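PDB 6L85: phosphate transporter from Thermotoga maritima MSB8, which probably imports phosphate across the cell membrane, driven by sodium ions, as a bacterial relative of the human SLC20 carriers. Local coordinates for residues Y81-W93 / T384-L396. Sequence-based numbering, arbitrary orientation.
Sequences YGALSALIAASFW and TVAATSAAVYWVL
W93 meets the helix 384-396 with nearly its whole indole. W93 CB lies 4.0 Å from V385 CG2, and the same methyl also touches CG and CD1, approaching the ring obliquely. Next comes NE1 of W93, which donates to T388 OG1 at 2.8 Å, the N-H...O angle 155° and the oxygen tilted a little out of the ring plane. Beyond it, T384 CG2 lies over one face of the indole, nearest CE2 and CZ2, in a CH-pi contact 3.7 Å from the centroid of the six-membered W93 ring; F92 of the indole's own helix touches the opposite face. W93 CG stands anti to the carbonyl carbon and beside the backbone N (chi1 -73°), the setting that carries the indole toward T384 and T388. T388 OG1 also donates to T384 O, so this one oxygen accepts from the indole and donates within its own helix. Replacing W93 by an alanine would probably leave T388 OG1 without its indole donor and T384 CG2 without the ring face it packs on.

Further along, small residues let the backbones close in: A89 CA and S389 CA are 5.1 Å apart, and the segment axes approach to 8.2 Å, their N-to-C directions 132° apart. S85 is a knob in the hole formed by S389, V392, Y393 and L396. S85 OG comes 3.2 Å from Y393 CA yet bonds back to Y81 O of its own helix, while S389 OG turns aside to G113 O in helix 106-121. At the far end Y81 CB meets the edge of the Y393 ring, whose hydroxyl bonds to E78.

This pairs helix 76-99 with helix 368-400; none of the contact's residues is a sodium ligand, although the W93 side chain lies about 12 Å from a bound sodium ion. The interface is chiefly van der Waals packing, pinned by a single direct hydrogen bond at the tryptophan.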
ATOM      1  N   TYR B  81     -21.439  28.631   5.594  1.00 46.77           N
ATOM      2  CA  TYR B  81     -20.597  29.749   6.036  1.00 46.93           C
ATOM      3  C   TYR B  81     -19.905  29.460   7.379  1.00 46.36           C
ATOM      4  O   TYR B  81     -18.783  29.918   7.611  1.00 45.75           O
ATOM      5  CB  TYR B  81     -21.423  31.036   6.102  1.00 49.67           C
ATOM      6  CG  TYR B  81     -21.846  31.536   4.731  1.00 52.09           C
ATOM      7  CD1 TYR B  81     -20.920  31.659   3.708  1.00 56.80           C
ATOM      8  CD2 TYR B  81     -23.172  31.856   4.458  1.00 52.78           C
ATOM      9  CE1 TYR B  81     -21.292  32.093   2.450  1.00 58.43           C
ATOM     10  CE2 TYR B  81     -23.556  32.297   3.201  1.00 55.12           C
ATOM     11  CZ  TYR B  81     -22.607  32.410   2.202  1.00 61.38           C
ATOM     12  OH  TYR B  81     -22.959  32.849   0.940  1.00 71.17           O
ATOM     13  N   GLY B  82     -20.529  28.677   8.257  1.00 41.12           N
ATOM     14  CA  GLY B  82     -19.881  28.318   9.504  1.00 44.08           C
ATOM     15  C   GLY B  82     -18.678  27.416   9.298  1.00 44.85           C
ATOM     16  O   GLY B  82     -17.647  27.580   9.962  1.00 39.45           O
ATOM     17  N   ALA B  83     -18.803  26.433   8.397  1.00 40.87           N
ATOM     18  CA  ALA B  83     -17.674  25.564   8.081  1.00 42.70           C
ATOM     19  C   ALA B  83     -16.502  26.393   7.585  1.00 39.86           C
ATOM     20  O   ALA B  83     -15.367  26.235   8.059  1.00 41.86           O
ATOM     21  CB  ALA B  83     -18.089  24.517   7.042  1.00 39.34           C
ATOM     22  N   LEU B  84     -16.771  27.324   6.668  1.00 41.49           N
ATOM     23  CA  LEU B  84     -15.700  28.200   6.210  1.00 40.57           C
ATOM     24  C   LEU B  84     -15.098  29.008   7.357  1.00 44.13           C
ATOM     25  O   LEU B  84     -13.865  29.147   7.448  1.00 43.02           O
ATOM     26  CB  LEU B  84     -16.208  29.128   5.114  1.00 41.71           C
ATOM     27  CG  LEU B  84     -16.721  28.442   3.854  1.00 43.09           C
ATOM     28  CD1 LEU B  84     -17.060  29.513   2.841  1.00 46.20           C
ATOM     29  CD2 LEU B  84     -15.703  27.459   3.278  1.00 42.17           C
ATOM     30  N   SER B  85     -15.948  29.557   8.235  1.00 43.65           N
ATOM     31  CA  SER B  85     -15.459  30.364   9.356  1.00 39.98           C
ATOM     32  C   SER B  85     -14.540  29.557  10.257  1.00 42.73           C
ATOM     33  O   SER B  85     -13.475  30.038  10.661  1.00 46.57           O
ATOM     34  CB  SER B  85     -16.638  30.923  10.165  1.00 46.03           C
ATOM     35  OG  SER B  85     -17.323  31.919   9.413  1.00 52.60           O
ATOM     36  N   ALA B  86     -14.943  28.325  10.576  1.00 41.54           N
ATOM     37  CA  ALA B  86     -14.119  27.436  11.383  1.00 39.53           C
ATOM     38  C   ALA B  86     -12.772  27.158  10.712  1.00 42.63           C
ATOM     39  O   ALA B  86     -11.725  27.173  11.374  1.00 42.33           O
ATOM     40  CB  ALA B  86     -14.878  26.133  11.650  1.00 34.00           C
ATOM     41  N   LEU B  87     -12.782  26.879   9.403  1.00 38.78           N
ATOM     42  CA  LEU B  87     -11.520  26.632   8.693  1.00 41.74           C
ATOM     43  C   LEU B  87     -10.600  27.844   8.788  1.00 42.48           C
ATOM     44  O   LEU B  87      -9.417  27.712   9.120  1.00 37.87           O
ATOM     45  CB  LEU B  87     -11.775  26.279   7.216  1.00 37.02           C
ATOM     46  CG  LEU B  87     -12.279  24.875   6.819  1.00 43.38           C
ATOM     47  CD1 LEU B  87     -12.693  24.836   5.356  1.00 36.32           C
ATOM     48  CD2 LEU B  87     -11.258  23.750   7.099  1.00 36.98           C
ATOM     49  N   ILE B  88     -11.135  29.041   8.503  1.00 44.39           N
ATOM     50  CA  ILE B  88     -10.345  30.271   8.601  1.00 42.33           C
ATOM     51  C   ILE B  88      -9.723  30.403   9.989  1.00 46.33           C
ATOM     52  O   ILE B  88      -8.512  30.632  10.132  1.00 45.56           O
ATOM     53  CB  ILE B  88     -11.221  31.500   8.285  1.00 50.99           C
ATOM     54  CG1 ILE B  88     -11.663  31.503   6.822  1.00 57.10           C
ATOM     55  CG2 ILE B  88     -10.463  32.789   8.614  1.00 49.11           C
ATOM     56  CD1 ILE B  88     -12.307  32.821   6.375  1.00 58.12           C
ATOM     57  N   ALA B  89     -10.547  30.244  11.036  1.00 38.94           N
ATOM     58  CA  ALA B  89     -10.096  30.533  12.397  1.00 44.44           C
ATOM     59  C   ALA B  89      -9.058  29.525  12.863  1.00 42.88           C
ATOM     60  O   ALA B  89      -8.026  29.897  13.455  1.00 45.02           O
ATOM     61  CB  ALA B  89     -11.292  30.553  13.370  1.00 37.99           C
ATOM     62  N   ALA B  90      -9.342  28.234  12.648  1.00 43.29           N
ATOM     63  CA  ALA B  90      -8.411  27.192  13.048  1.00 44.56           C
ATOM     64  C   ALA B  90      -7.095  27.328  12.293  1.00 41.10           C
ATOM     65  O   ALA B  90      -6.024  27.273  12.902  1.00 42.22           O
ATOM     66  CB  ALA B  90      -9.027  25.809  12.833  1.00 38.74           C
ATOM     67  N   SER B  91      -7.155  27.516  10.972  1.00 40.55           N
ATOM     68  CA  SER B  91      -5.932  27.682  10.187  1.00 44.20           C
ATOM     69  C   SER B  91      -5.085  28.808  10.740  1.00 47.49           C
ATOM     70  O   SER B  91      -3.862  28.676  10.867  1.00 42.04           O
ATOM     71  CB  SER B  91      -6.276  27.987   8.730  1.00 41.92           C
ATOM     72  OG  SER B  91      -6.858  26.861   8.127  1.00 54.04           O
ATOM     73  N   PHE B  92      -5.730  29.945  11.036  1.00 46.85           N
ATOM     74  CA  PHE B  92      -5.014  31.099  11.561  1.00 48.28           C
ATOM     75  C   PHE B  92      -4.239  30.733  12.817  1.00 47.08           C
ATOM     76  O   PHE B  92      -3.026  30.984  12.916  1.00 45.62           O
ATOM     77  CB  PHE B  92      -5.996  32.237  11.857  1.00 52.37           C
ATOM     78  CG  PHE B  92      -5.334  33.454  12.407  1.00 51.83           C
ATOM     79  CD1 PHE B  92      -4.650  34.314  11.564  1.00 54.90           C
ATOM     80  CD2 PHE B  92      -5.332  33.703  13.766  1.00 51.88           C
ATOM     81  CE1 PHE B  92      -4.001  35.428  12.061  1.00 56.37           C
ATOM     82  CE2 PHE B  92      -4.681  34.826  14.275  1.00 56.96           C
ATOM     83  CZ  PHE B  92      -4.025  35.688  13.423  1.00 58.00           C
ATOM     84  N   TRP B  93      -4.922  30.134  13.794  1.00 43.67           N
ATOM     85  CA  TRP B  93      -4.213  29.861  15.045  1.00 47.14           C
ATOM     86  C   TRP B  93      -3.172  28.746  14.885  1.00 45.99           C
ATOM     87  O   TRP B  93      -2.097  28.809  15.503  1.00 45.55           O
ATOM     88  CB  TRP B  93      -5.213  29.570  16.165  1.00 44.34           C
ATOM     89  CG  TRP B  93      -5.857  30.845  16.549  1.00 51.61           C
ATOM     90  CD1 TRP B  93      -7.134  31.252  16.252  1.00 51.87           C
ATOM     91  CD2 TRP B  93      -5.233  31.941  17.220  1.00 53.23           C
ATOM     92  NE1 TRP B  93      -7.347  32.519  16.729  1.00 52.77           N
ATOM     93  CE2 TRP B  93      -6.199  32.967  17.329  1.00 54.88           C
ATOM     94  CE3 TRP B  93      -3.956  32.150  17.760  1.00 50.69           C
ATOM     95  CZ2 TRP B  93      -5.931  34.181  17.961  1.00 50.49           C
ATOM     96  CZ3 TRP B  93      -3.687  33.360  18.379  1.00 54.86           C
ATOM     97  CH2 TRP B  93      -4.674  34.359  18.478  1.00 59.52           C
ATOM     98  N   THR B 384     -10.131  30.166  22.235  1.00 46.77           N
ATOM     99  CA  THR B 384      -9.591  31.152  21.299  1.00 45.98           C
ATOM    100  C   THR B 384     -10.119  30.921  19.887  1.00 49.12           C
ATOM    101  O   THR B 384     -10.549  31.860  19.204  1.00 48.78           O
ATOM    102  CB  THR B 384      -8.063  31.090  21.299  1.00 48.40           C
ATOM    103  OG1 THR B 384      -7.578  31.246  22.636  1.00 47.72           O
ATOM    104  CG2 THR B 384      -7.480  32.177  20.404  1.00 44.60           C
ATOM    105  N   VAL B 385     -10.091  29.670  19.424  1.00 45.80           N
ATOM    106  CA  VAL B 385     -10.558  29.411  18.066  1.00 49.37           C
ATOM    107  C   VAL B 385     -12.067  29.552  17.990  1.00 46.29           C
ATOM    108  O   VAL B 385     -12.598  30.057  16.992  1.00 41.47           O
ATOM    109  CB  VAL B 385     -10.099  28.028  17.567  1.00 46.03           C
ATOM    110  CG1 VAL B 385     -10.638  27.792  16.180  1.00 39.78           C
ATOM    111  CG2 VAL B 385      -8.572  27.955  17.550  1.00 46.99           C
ATOM    112  N   ALA B 386     -12.788  29.096  19.027  1.00 45.09           N
ATOM    113  CA  ALA B 386     -14.237  29.289  19.045  1.00 45.87           C
ATOM    114  C   ALA B 386     -14.592  30.767  18.908  1.00 47.36           C
ATOM    115  O   ALA B 386     -15.434  31.142  18.080  1.00 50.74           O
ATOM    116  CB  ALA B 386     -14.839  28.688  20.318  1.00 46.16           C
ATOM    117  N   ALA B 387     -13.908  31.630  19.670  1.00 47.52           N
ATOM    118  CA  ALA B 387     -14.195  33.062  19.623  1.00 47.95           C
ATOM    119  C   ALA B 387     -13.813  33.656  18.277  1.00 47.38           C
ATOM    120  O   ALA B 387     -14.540  34.496  17.736  1.00 51.87           O
ATOM    121  CB  ALA B 387     -13.467  33.779  20.765  1.00 47.38           C
ATOM    122  N   THR B 388     -12.674  33.230  17.717  1.00 50.89           N
ATOM    123  CA  THR B 388     -12.254  33.726  16.411  1.00 45.15           C
ATOM    124  C   THR B 388     -13.230  33.301  15.321  1.00 46.11           C
ATOM    125  O   THR B 388     -13.533  34.074  14.408  1.00 49.13           O
ATOM    126  CB  THR B 388     -10.844  33.215  16.098  1.00 50.42           C
ATOM    127  OG1 THR B 388      -9.959  33.551  17.176  1.00 50.81           O
ATOM    128  CG2 THR B 388     -10.315  33.801  14.802  1.00 44.00           C
ATOM    129  N   SER B 389     -13.731  32.070  15.402  1.00 46.39           N
ATOM    130  CA  SER B 389     -14.689  31.567  14.423  1.00 48.80           C
ATOM    131  C   SER B 389     -16.018  32.309  14.528  1.00 49.81           C
ATOM    132  O   SER B 389     -16.612  32.683  13.512  1.00 44.09           O
ATOM    133  CB  SER B 389     -14.883  30.060  14.634  1.00 43.63           C
ATOM    134  OG  SER B 389     -15.842  29.533  13.739  1.00 50.79           O
ATOM    135  N   ALA B 390     -16.498  32.519  15.754  1.00 49.89           N
ATOM    136  CA  ALA B 390     -17.690  33.335  15.968  1.00 51.12           C
ATOM    137  C   ALA B 390     -17.521  34.718  15.350  1.00 50.53           C
ATOM    138  O   ALA B 390     -18.409  35.214  14.641  1.00 53.31           O
ATOM    139  CB  ALA B 390     -17.967  33.443  17.469  1.00 49.33           C
ATOM    140  N   ALA B 391     -16.371  35.348  15.595  1.00 49.82           N
ATOM    141  CA  ALA B 391     -16.123  36.681  15.056  1.00 48.69           C
ATOM    142  C   ALA B 391     -16.117  36.672  13.536  1.00 56.70           C
ATOM    143  O   ALA B 391     -16.720  37.546  12.899  1.00 56.39           O
ATOM    144  CB  ALA B 391     -14.797  37.216  15.594  1.00 55.06           C
ATOM    145  N   VAL B 392     -15.410  35.710  12.929  1.00 55.33           N
ATOM    146  CA  VAL B 392     -15.372  35.645  11.467  1.00 51.58           C
ATOM    147  C   VAL B 392     -16.771  35.428  10.913  1.00 53.76           C
ATOM    148  O   VAL B 392     -17.164  36.041   9.915  1.00 51.81           O
ATOM    149  CB  VAL B 392     -14.409  34.539  10.987  1.00 52.34           C
ATOM    150  CG1 VAL B 392     -14.577  34.314   9.477  1.00 49.95           C
ATOM    151  CG2 VAL B 392     -12.966  34.899  11.316  1.00 52.32           C
ATOM    152  N   TYR B 393     -17.551  34.563  11.558  1.00 51.68           N
ATOM    153  CA  TYR B 393     -18.872  34.246  11.043  1.00 52.05           C
ATOM    154  C   TYR B 393     -19.789  35.461  11.102  1.00 61.06           C
ATOM    155  O   TYR B 393     -20.491  35.761  10.131  1.00 59.87           O
ATOM    156  CB  TYR B 393     -19.466  33.082  11.828  1.00 49.37           C
ATOM    157  CG  TYR B 393     -20.885  32.765  11.428  1.00 55.97           C
ATOM    158  CD1 TYR B 393     -21.172  32.302  10.148  1.00 53.66           C
ATOM    159  CD2 TYR B 393     -21.940  32.923  12.327  1.00 56.67           C
ATOM    160  CE1 TYR B 393     -22.466  32.001   9.770  1.00 55.62           C
ATOM    161  CE2 TYR B 393     -23.248  32.624  11.957  1.00 54.20           C
ATOM    162  CZ  TYR B 393     -23.499  32.169  10.672  1.00 59.30           C
ATOM    163  OH  TYR B 393     -24.772  31.859  10.261  1.00 59.46           O
ATOM    164  N   TRP B 394     -19.790  36.181  12.230  1.00 60.73           N
ATOM    165  CA  TRP B 394     -20.648  37.357  12.363  1.00 63.04           C
ATOM    166  C   TRP B 394     -20.201  38.465  11.413  1.00 66.39           C
ATOM    167  O   TRP B 394     -21.029  39.099  10.737  1.00 69.87           O
ATOM    168  CB  TRP B 394     -20.634  37.829  13.819  1.00 67.02           C
ATOM    169  CG  TRP B 394     -21.303  39.152  14.070  1.00 73.50           C
ATOM    170  CD1 TRP B 394     -22.614  39.364  14.409  1.00 72.01           C
ATOM    171  CD2 TRP B 394     -20.692  40.448  13.999  1.00 72.43           C
ATOM    172  NE1 TRP B 394     -22.849  40.712  14.550  1.00 75.05           N
ATOM    173  CE2 TRP B 394     -21.686  41.398  14.306  1.00 75.52           C
ATOM    174  CE3 TRP B 394     -19.396  40.896  13.709  1.00 76.09           C
ATOM    175  CZ2 TRP B 394     -21.422  42.766  14.349  1.00 81.75           C
ATOM    176  CZ3 TRP B 394     -19.140  42.257  13.731  1.00 81.88           C
ATOM    177  CH2 TRP B 394     -20.150  43.176  14.049  1.00 83.50           C
ATOM    178  N   VAL B 395     -18.890  38.714  11.352  1.00 64.18           N
ATOM    179  CA  VAL B 395     -18.347  39.673  10.396  1.00 61.57           C
ATOM    180  C   VAL B 395     -18.831  39.331   8.988  1.00 70.14           C
ATOM    181  O   VAL B 395     -19.421  40.169   8.292  1.00 72.17           O
ATOM    182  CB  VAL B 395     -16.809  39.696  10.502  1.00 67.07           C
ATOM    183  CG1 VAL B 395     -16.163  40.201   9.232  1.00 65.37           C
ATOM    184  CG2 VAL B 395     -16.369  40.534  11.690  1.00 63.13           C
ATOM    185  N   LEU B 396     -18.632  38.076   8.576  1.00 69.94           N
ATOM    186  CA  LEU B 396     -19.104  37.585   7.283  1.00 67.82           C
ATOM    187  C   LEU B 396     -20.592  37.859   7.081  1.00 70.07           C
ATOM    188  O   LEU B 396     -21.010  38.386   6.041  1.00 72.90           O
ATOM    189  CB  LEU B 396     -18.842  36.080   7.195  1.00 64.15           C
ATOM    190  CG  LEU B 396     -18.456  35.483   5.863  1.00 67.37           C
ATOM    191  CD1 LEU B 396     -17.402  36.368   5.225  1.00 66.06           C
ATOM    192  CD2 LEU B 396     -17.934  34.071   6.099  1.00 62.96           C
TER